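PDB 6VVG: arginine kinase from Cydia pomonella granulosis virus, which probably transfers phosphate from ATP to serine and threonine residues of proteins as the viral kinase PK-1, whose activity relies on side-to-side dimerization. Local coordinates for residues 56-61 against 76-81; 140-145 against 174-179; 204-208 against 239-245. Numbering follows the deposited sequence.

Contact 1. Residues 56-61 against 76-81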
# COMPACT_ATOMS: atom_id res chain seq x y z
N PHE A 56 -3.72 11.00 -6.56
CA PHE A 56 -2.57 10.14 -6.31
C PHE A 56 -3.00 8.78 -5.78
O PHE A 56 -3.85 8.68 -4.89
CB PHE A 56 -1.63 10.80 -5.31
CG PHE A 56 -0.29 10.13 -5.21
CD1 PHE A 56 0.55 10.09 -6.31
CD2 PHE A 56 0.13 9.52 -4.04
CE1 PHE A 56 1.78 9.47 -6.24
CE2 PHE A 56 1.36 8.90 -3.96
CZ PHE A 56 2.19 8.88 -5.07
N ASN A 57 -2.40 7.73 -6.34
CA ASN A 57 -2.50 6.37 -5.81
C ASN A 57 -1.35 6.17 -4.84
O ASN A 57 -0.19 6.03 -5.25
CB ASN A 57 -2.47 5.35 -6.95
CG ASN A 57 -2.43 3.91 -6.45
OD1 ASN A 57 -2.44 3.65 -5.25
ND2 ASN A 57 -2.39 2.97 -7.39
N SER A 58 -1.65 6.14 -3.54
CA SER A 58 -0.60 6.10 -2.53
C SER A 58 0.29 4.88 -2.68
O SER A 58 1.46 4.91 -2.29
CB SER A 58 -1.20 6.15 -1.13
OG SER A 58 -1.94 4.97 -0.84
N LEU A 59 -0.24 3.79 -3.24
CA LEU A 59 0.56 2.58 -3.40
C LEU A 59 1.74 2.79 -4.35
O LEU A 59 2.70 2.01 -4.31
CB LEU A 59 -0.31 1.44 -3.91
CG LEU A 59 0.11 0.02 -3.52
CD1 LEU A 59 -0.04 -0.18 -2.02
CD2 LEU A 59 -0.69 -1.02 -4.29
N GLU A 60 1.67 3.80 -5.22
CA GLU A 60 2.80 4.08 -6.10
C GLU A 60 4.06 4.35 -5.30
O GLU A 60 5.16 3.94 -5.69
CB GLU A 60 2.47 5.27 -7.01
CG GLU A 60 3.56 5.60 -8.02
CD GLU A 60 3.10 6.59 -9.07
OE1 GLU A 60 1.97 7.12 -8.96
OE2 GLU A 60 3.88 6.85 -10.02
N PHE A 61 3.93 5.02 -4.16
CA PHE A 61 5.07 5.26 -3.28
C PHE A 61 5.64 3.94 -2.76
O PHE A 61 6.85 3.72 -2.78
CB PHE A 61 4.66 6.17 -2.13
CG PHE A 61 5.74 6.39 -1.10
CD1 PHE A 61 6.88 7.11 -1.42
CD2 PHE A 61 5.61 5.87 0.18
CE1 PHE A 61 7.87 7.31 -0.48
CE2 PHE A 61 6.60 6.07 1.12
CZ PHE A 61 7.73 6.79 0.79
N LEU A 76 13.30 5.78 -6.16
CA LEU A 76 12.67 7.06 -5.85
C LEU A 76 13.60 7.85 -4.93
O LEU A 76 13.94 7.39 -3.84
CB LEU A 76 11.32 6.86 -5.17
CG LEU A 76 10.55 8.13 -4.82
CD1 LEU A 76 10.00 8.77 -6.09
CD2 LEU A 76 9.43 7.84 -3.83
N HIS A 77 13.99 9.05 -5.37
CA HIS A 77 14.94 9.86 -4.61
C HIS A 77 14.24 10.85 -3.70
O HIS A 77 14.62 11.00 -2.53
CB HIS A 77 15.88 10.57 -5.58
CG HIS A 77 16.92 9.67 -6.18
ND1 HIS A 77 17.90 9.06 -5.42
CD2 HIS A 77 17.11 9.24 -7.45
CE1 HIS A 77 18.66 8.32 -6.20
NE2 HIS A 77 18.20 8.41 -7.44
N ASN A 78 13.22 11.54 -4.21
CA ASN A 78 12.44 12.47 -3.40
C ASN A 78 10.97 12.32 -3.76
O ASN A 78 10.63 11.90 -4.86
CB ASN A 78 12.88 13.92 -3.61
CG ASN A 78 14.36 14.12 -3.36
OD1 ASN A 78 14.77 14.50 -2.26
ND2 ASN A 78 15.17 13.86 -4.38
N PHE A 79 10.11 12.67 -2.81
CA PHE A 79 8.67 12.58 -3.01
C PHE A 79 8.00 13.56 -2.05
O PHE A 79 8.26 13.51 -0.84
CB PHE A 79 8.17 11.15 -2.80
CG PHE A 79 6.67 11.03 -2.74
CD1 PHE A 79 5.87 11.50 -3.77
CD2 PHE A 79 6.07 10.42 -1.65
CE1 PHE A 79 4.49 11.38 -3.69
CE2 PHE A 79 4.70 10.29 -1.58
CZ PHE A 79 3.91 10.77 -2.60
N VAL A 80 7.17 14.44 -2.59
CA VAL A 80 6.44 15.43 -1.81
C VAL A 80 4.97 15.28 -2.18
O VAL A 80 4.59 15.53 -3.33
CB VAL A 80 6.92 16.86 -2.08
CG1 VAL A 80 6.11 17.83 -1.25
CG2 VAL A 80 8.41 16.98 -1.79
N PHE A 81 4.15 14.86 -1.23
CA PHE A 81 2.71 14.78 -1.41
C PHE A 81 2.06 15.98 -0.74
O PHE A 81 2.43 16.35 0.38
CB PHE A 81 2.15 13.48 -0.83
CG PHE A 81 0.67 13.53 -0.56
CD1 PHE A 81 -0.25 13.22 -1.55
CD2 PHE A 81 0.20 13.88 0.70
CE1 PHE A 81 -1.60 13.27 -1.29
CE2 PHE A 81 -1.15 13.93 0.96
CZ PHE A 81 -2.06 13.63 -0.04
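F79 carries its ring into contact with two phenylalanines, F56 and F61, and the three form an aromatic cluster between strand 76-82 and the segment 56-61 that leads into helix 59-66, the alphaC helix of the kinase N-lobe. Each pairing has centroids 5.2 Å apart, and the planes, inclined at 29° to F56 and 25° to F61, are slid so far that the rings barely overlap. The closest approaches are F56 CE2 to F79 CZ and F61 CD1 to F79 CD2, both 3.4 Å. At the start of the strand L76 CD2 lies 3.6 Å from F61 CD1, at the edge of the F61 ring, while further along F81 touches F56 more loosely. L76, F79 and F81 all send their CA-to-CB bonds toward the 56-61 segment; a classic beta bulge, H77 and N78 opposite I90, interrupts the usual alternation between L76 and F79.

The strand is outermost in the sheet of its own chain, but pairs antiparallel with a strand of the second subunit, whose F79 and F81 also pack edge-to-face on F61. This fits a dimer centred on alphaC. On the same helix, E60 forms the salt bridge to K49 that marks the alphaC-in state of protein kinases. The helix entry is secured by N57, whose OD1 accepts a capping bond from L59 N at 3.0 Å.

Contact 2. Residues 140-145 against 174-179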
# COMPACT_ATOMS: atom_id res chain seq x y z
N ASN A 140 -0.47 -4.07 -12.17
CA ASN A 140 -1.81 -3.80 -12.67
C ASN A 140 -1.85 -2.87 -13.88
O ASN A 140 -2.94 -2.51 -14.32
CB ASN A 140 -2.72 -3.22 -11.58
CG ASN A 140 -4.18 -3.12 -12.00
OD1 ASN A 140 -4.74 -4.04 -12.60
ND2 ASN A 140 -4.80 -1.99 -11.69
N ASP A 141 -0.71 -2.44 -14.43
CA ASP A 141 -0.73 -1.79 -15.74
C ASP A 141 0.49 -2.22 -16.57
O ASP A 141 1.18 -1.39 -17.17
CB ASP A 141 -0.80 -0.26 -15.60
CG ASP A 141 -1.37 0.38 -16.84
OD1 ASP A 141 -2.10 -0.29 -17.60
OD2 ASP A 141 -1.10 1.54 -17.09
N VAL A 142 0.90 -3.48 -16.47
CA VAL A 142 2.00 -4.00 -17.28
C VAL A 142 1.64 -3.88 -18.75
O VAL A 142 0.60 -4.39 -19.19
CB VAL A 142 2.29 -5.46 -16.91
CG1 VAL A 142 3.38 -6.03 -17.78
CG2 VAL A 142 2.63 -5.57 -15.43
N LYS A 143 2.49 -3.21 -19.52
CA LYS A 143 2.33 -3.10 -20.96
C LYS A 143 3.64 -2.60 -21.55
O LYS A 143 4.55 -2.17 -20.82
CB LYS A 143 1.18 -2.16 -21.33
CG LYS A 143 1.20 -0.81 -20.62
CD LYS A 143 0.09 0.10 -21.16
CE LYS A 143 -0.13 1.29 -20.24
NZ LYS A 143 -0.92 2.37 -20.92
N LEU A 144 3.73 -2.65 -22.88
CA LEU A 144 4.97 -2.29 -23.56
C LEU A 144 5.48 -0.93 -23.12
O LEU A 144 6.67 -0.75 -22.86
CB LEU A 144 4.74 -2.31 -25.07
CG LEU A 144 4.19 -3.60 -25.69
CD1 LEU A 144 3.77 -3.39 -27.13
CD2 LEU A 144 5.26 -4.68 -25.59
N GLU A 145 4.58 0.05 -23.04
CA GLU A 145 4.98 1.42 -22.75
C GLU A 145 5.51 1.60 -21.33
O GLU A 145 6.17 2.60 -21.05
CB GLU A 145 3.80 2.36 -22.99
CG GLU A 145 3.28 2.36 -24.43
CD GLU A 145 2.33 1.20 -24.73
OE1 GLU A 145 2.19 0.30 -23.88
OE2 GLU A 145 1.72 1.20 -25.82
N ASP A 174 -9.57 0.16 -14.30
CA ASP A 174 -8.43 1.04 -14.46
C ASP A 174 -7.40 0.39 -15.38
O ASP A 174 -7.37 -0.83 -15.55
CB ASP A 174 -7.81 1.40 -13.11
CG ASP A 174 -7.25 0.20 -12.38
OD1 ASP A 174 -7.58 -0.95 -12.74
OD2 ASP A 174 -6.47 0.41 -11.42
N GLY A 175 -6.56 1.22 -15.99
CA GLY A 175 -5.55 0.71 -16.90
C GLY A 175 -6.04 0.64 -18.33
O GLY A 175 -7.00 1.31 -18.74
N THR A 176 -5.37 -0.20 -19.11
CA THR A 176 -5.61 -0.29 -20.55
C THR A 176 -6.43 -1.53 -20.87
O THR A 176 -6.00 -2.66 -20.61
CB THR A 176 -4.28 -0.32 -21.31
OG1 THR A 176 -3.44 0.74 -20.84
CG2 THR A 176 -4.52 -0.15 -22.81
N THR A 177 -7.59 -1.31 -21.48
CA THR A 177 -8.57 -2.37 -21.69
C THR A 177 -7.97 -3.56 -22.43
O THR A 177 -8.26 -4.71 -22.09
CB THR A 177 -9.77 -1.81 -22.46
OG1 THR A 177 -10.30 -0.67 -21.77
CG2 THR A 177 -10.85 -2.86 -22.63
N VAL A 178 -7.13 -3.31 -23.43
CA VAL A 178 -6.69 -4.38 -24.31
C VAL A 178 -5.66 -5.27 -23.64
O VAL A 178 -5.21 -6.27 -24.22
CB VAL A 178 -6.14 -3.83 -25.64
CG1 VAL A 178 -7.25 -3.20 -26.47
CG2 VAL A 178 -5.02 -2.83 -25.38
N TYR A 179 -5.27 -4.93 -22.41
CA TYR A 179 -4.43 -5.80 -21.60
C TYR A 179 -5.22 -6.48 -20.48
O TYR A 179 -4.62 -7.19 -19.66
CB TYR A 179 -3.26 -5.02 -21.00
CG TYR A 179 -2.14 -4.69 -21.98
CD1 TYR A 179 -2.18 -3.53 -22.74
CD2 TYR A 179 -1.05 -5.53 -22.12
CE1 TYR A 179 -1.16 -3.22 -23.63
CE2 TYR A 179 -0.02 -5.24 -23.01
CZ TYR A 179 -0.09 -4.08 -23.76
OH TYR A 179 0.93 -3.77 -24.64
O HOH W 1 -3.06 2.31 -18.90
O HOH W 2 0.66 -1.56 -25.86
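This is a mainly polar, partly buried contact in the C-lobe at the active-site cleft, where the catalytic loop, here H139 to N146 by kinase sequence motif, meets the P+1 loop at the end of the activation segment. At one end N140 ND2 donates to D174 OD1 at 3.1 Å. K184 ties the pair together, bonded to N140 OD1 and D174 OD1, and R165 bridges to D174 OD2.

Next comes a group of three side chains. Water 1 receives K143 NZ at 2.9 Å, donates to D141 OD2 at 2.8 Å and lies 2.5 Å from T176 OG1, while K143 NZ itself is 3.0 Å from T176 OG1. G175 passes close to D141; at its backbone angles a CB would jam against the preceding carbonyl O, which by itself calls for glycine, and would also come tightly up to D141 OD1.

At the far end Y179 lays one ring face against K143, whose CB is 3.5 Å from the ring centroid in a CH-pi contact. Y179 OH accepts a weak hydrogen bond from L144 N at 3.5 Å, and water 2 connects this OH to OE2 of E145, a residue of the AMP pocket.

D141 occupies the position of the catalytic aspartate of protein kinases. Its water-mediated link to K143 and to T176, the threonine position characteristic of serine/threonine kinases, is consistent with an activation segment docked against the phosphotransfer site.

Contact 3. Residues 204-208 against 239-245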
# COMPACT_ATOMS: atom_id res chain seq x y z
N TYR A 204 3.70 -12.03 -26.36
CA TYR A 204 3.23 -12.20 -27.73
C TYR A 204 3.65 -11.03 -28.60
O TYR A 204 4.03 -11.22 -29.76
CB TYR A 204 1.71 -12.36 -27.75
CG TYR A 204 1.20 -12.89 -29.08
CD1 TYR A 204 1.09 -12.06 -30.19
CD2 TYR A 204 0.84 -14.22 -29.22
CE1 TYR A 204 0.64 -12.54 -31.40
CE2 TYR A 204 0.38 -14.71 -30.43
CZ TYR A 204 0.28 -13.87 -31.51
OH TYR A 204 -0.18 -14.36 -32.71
N GLU A 205 3.60 -9.82 -28.06
CA GLU A 205 3.87 -8.63 -28.87
C GLU A 205 5.34 -8.54 -29.24
O GLU A 205 5.68 -8.27 -30.39
CB GLU A 205 3.41 -7.38 -28.12
CG GLU A 205 1.90 -7.25 -28.07
CD GLU A 205 1.43 -6.03 -27.31
OE1 GLU A 205 1.88 -5.84 -26.16
OE2 GLU A 205 0.60 -5.27 -27.86
N ILE A 206 6.24 -8.76 -28.27
CA ILE A 206 7.66 -8.64 -28.62
C ILE A 206 8.10 -9.81 -29.50
O ILE A 206 8.97 -9.64 -30.36
CB ILE A 206 8.55 -8.53 -27.37
CG1 ILE A 206 8.35 -9.71 -26.42
CG2 ILE A 206 8.29 -7.21 -26.66
CD1 ILE A 206 9.34 -9.70 -25.26
N LEU A 207 7.52 -10.99 -29.30
CA LEU A 207 7.91 -12.14 -30.12
C LEU A 207 7.42 -12.00 -31.55
O LEU A 207 8.15 -12.30 -32.50
CB LEU A 207 7.38 -13.43 -29.50
CG LEU A 207 8.15 -13.99 -28.30
CD1 LEU A 207 7.33 -15.06 -27.59
CD2 LEU A 207 9.50 -14.53 -28.74
N SER A 208 6.18 -11.52 -31.73
CA SER A 208 5.56 -11.45 -33.04
C SER A 208 5.56 -10.05 -33.64
O SER A 208 5.42 -9.92 -34.86
CB SER A 208 4.11 -11.95 -32.97
OG SER A 208 3.28 -10.98 -32.36
N LEU A 239 -5.61 -18.24 -30.97
CA LEU A 239 -4.41 -17.41 -30.92
C LEU A 239 -3.55 -17.70 -32.14
O LEU A 239 -3.16 -18.85 -32.35
CB LEU A 239 -3.62 -17.68 -29.65
CG LEU A 239 -2.55 -16.65 -29.30
CD1 LEU A 239 -3.22 -15.33 -28.90
CD2 LEU A 239 -1.62 -17.14 -28.20
N PRO A 240 -3.25 -16.70 -32.98
CA PRO A 240 -2.44 -16.98 -34.17
C PRO A 240 -1.06 -17.52 -33.82
O PRO A 240 -0.41 -17.06 -32.88
CB PRO A 240 -2.34 -15.61 -34.86
CG PRO A 240 -3.54 -14.83 -34.37
CD PRO A 240 -3.78 -15.32 -32.96
N THR A 241 -0.62 -18.50 -34.60
CA THR A 241 0.75 -18.97 -34.50
C THR A 241 1.72 -17.86 -34.89
O THR A 241 1.47 -17.11 -35.84
CB THR A 241 0.97 -20.19 -35.40
OG1 THR A 241 0.08 -21.24 -35.02
CG2 THR A 241 2.41 -20.68 -35.31
N ILE A 242 2.82 -17.74 -34.15
CA ILE A 242 3.89 -16.81 -34.49
C ILE A 242 4.85 -17.57 -35.41
O ILE A 242 5.58 -18.45 -34.96
CB ILE A 242 4.60 -16.28 -33.25
CG1 ILE A 242 3.57 -15.74 -32.25
CG2 ILE A 242 5.58 -15.18 -33.64
CD1 ILE A 242 4.15 -15.36 -30.91
N GLU A 243 4.84 -17.22 -36.69
CA GLU A 243 5.40 -18.11 -37.71
C GLU A 243 6.90 -18.32 -37.50
O GLU A 243 7.38 -19.46 -37.57
CB GLU A 243 5.12 -17.54 -39.10
CG GLU A 243 5.37 -18.52 -40.25
CD GLU A 243 4.56 -19.80 -40.12
OE1 GLU A 243 3.62 -19.85 -39.30
OE2 GLU A 243 4.86 -20.77 -40.85
N HIS A 244 7.65 -17.25 -37.26
CA HIS A 244 9.11 -17.31 -37.30
C HIS A 244 9.73 -17.27 -35.90
O HIS A 244 10.82 -16.71 -35.70
CB HIS A 244 9.67 -16.19 -38.17
CG HIS A 244 9.16 -16.21 -39.58
ND1 HIS A 244 9.04 -17.38 -40.30
CD2 HIS A 244 8.73 -15.22 -40.39
CE1 HIS A 244 8.56 -17.10 -41.50
NE2 HIS A 244 8.36 -15.79 -41.58
N VAL A 245 9.07 -17.89 -34.93
CA VAL A 245 9.67 -18.19 -33.64
C VAL A 245 9.45 -19.67 -33.36
O VAL A 245 8.68 -20.35 -34.04
CB VAL A 245 9.09 -17.32 -32.49
CG1 VAL A 245 9.21 -15.84 -32.84
CG2 VAL A 245 7.66 -17.70 -32.20
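Y204 makes the largest contribution, laying its ring along the segment 239-245 from the last turns of helix 192-208, the alphaF helix of the kinase C-lobe. Y204 OH donates to P240 O at 2.7 Å, using a carbonyl in a stretch without regular secondary structure. One ring face carries I242: I242 CD1 lies 4.0 Å from the Y204 ring centroid in a CH-pi contact, and Y204 CE2 meets L239 CG at 3.7 Å.

One turn on, L207 points toward the loop and packs its CB 4.0 Å from I242 CD1; L207 CD2 lies 4.3 Å from V245 CG1. I242 is thereby wedged against three helix residues, since S208 CB approaches I242 CG2 at 3.6 Å. The serine hydroxyl turns back on its own helix, S208 OG donating to Y204 O at 2.7 Å, and accepts from E210 N just beyond. A type I beta turn from I242 to V245 brings both apolar side chains onto the helix.

The loop joins helix 228-235 to helix 247-256. Helix 247-256 packs V253 on Y204, and its N250 accepts from I242 N; helix 115-133 contributes C118 against L207 and E115 against V245, so alphaF and the loop meet amid these two helices.

Overall arrangement
The three contacts follow one another along the chain without nesting or crossing. Contact 1 comes first, in the N-lobe, closing a loop of 14 residues that holds the rest of helix 59-66 and its connection to strand 76-82. Contact 2 spans 28 residues, including strands 147-148, 157-158 and 165-166, and brings the activation segment back to the catalytic loop. Contact 3 closes 30 residues containing helix 228-235. Contacts 1 and 2 do not touch, their centres about 20 Å apart, but N57 reaches the activation segment at G162 and S164. Contacts 2 and 3 meet directly: Y179 OH lies 2.7 Å from E205 OE1, connecting the P+1 loop to helix 192-208, the core helix of the C-lobe.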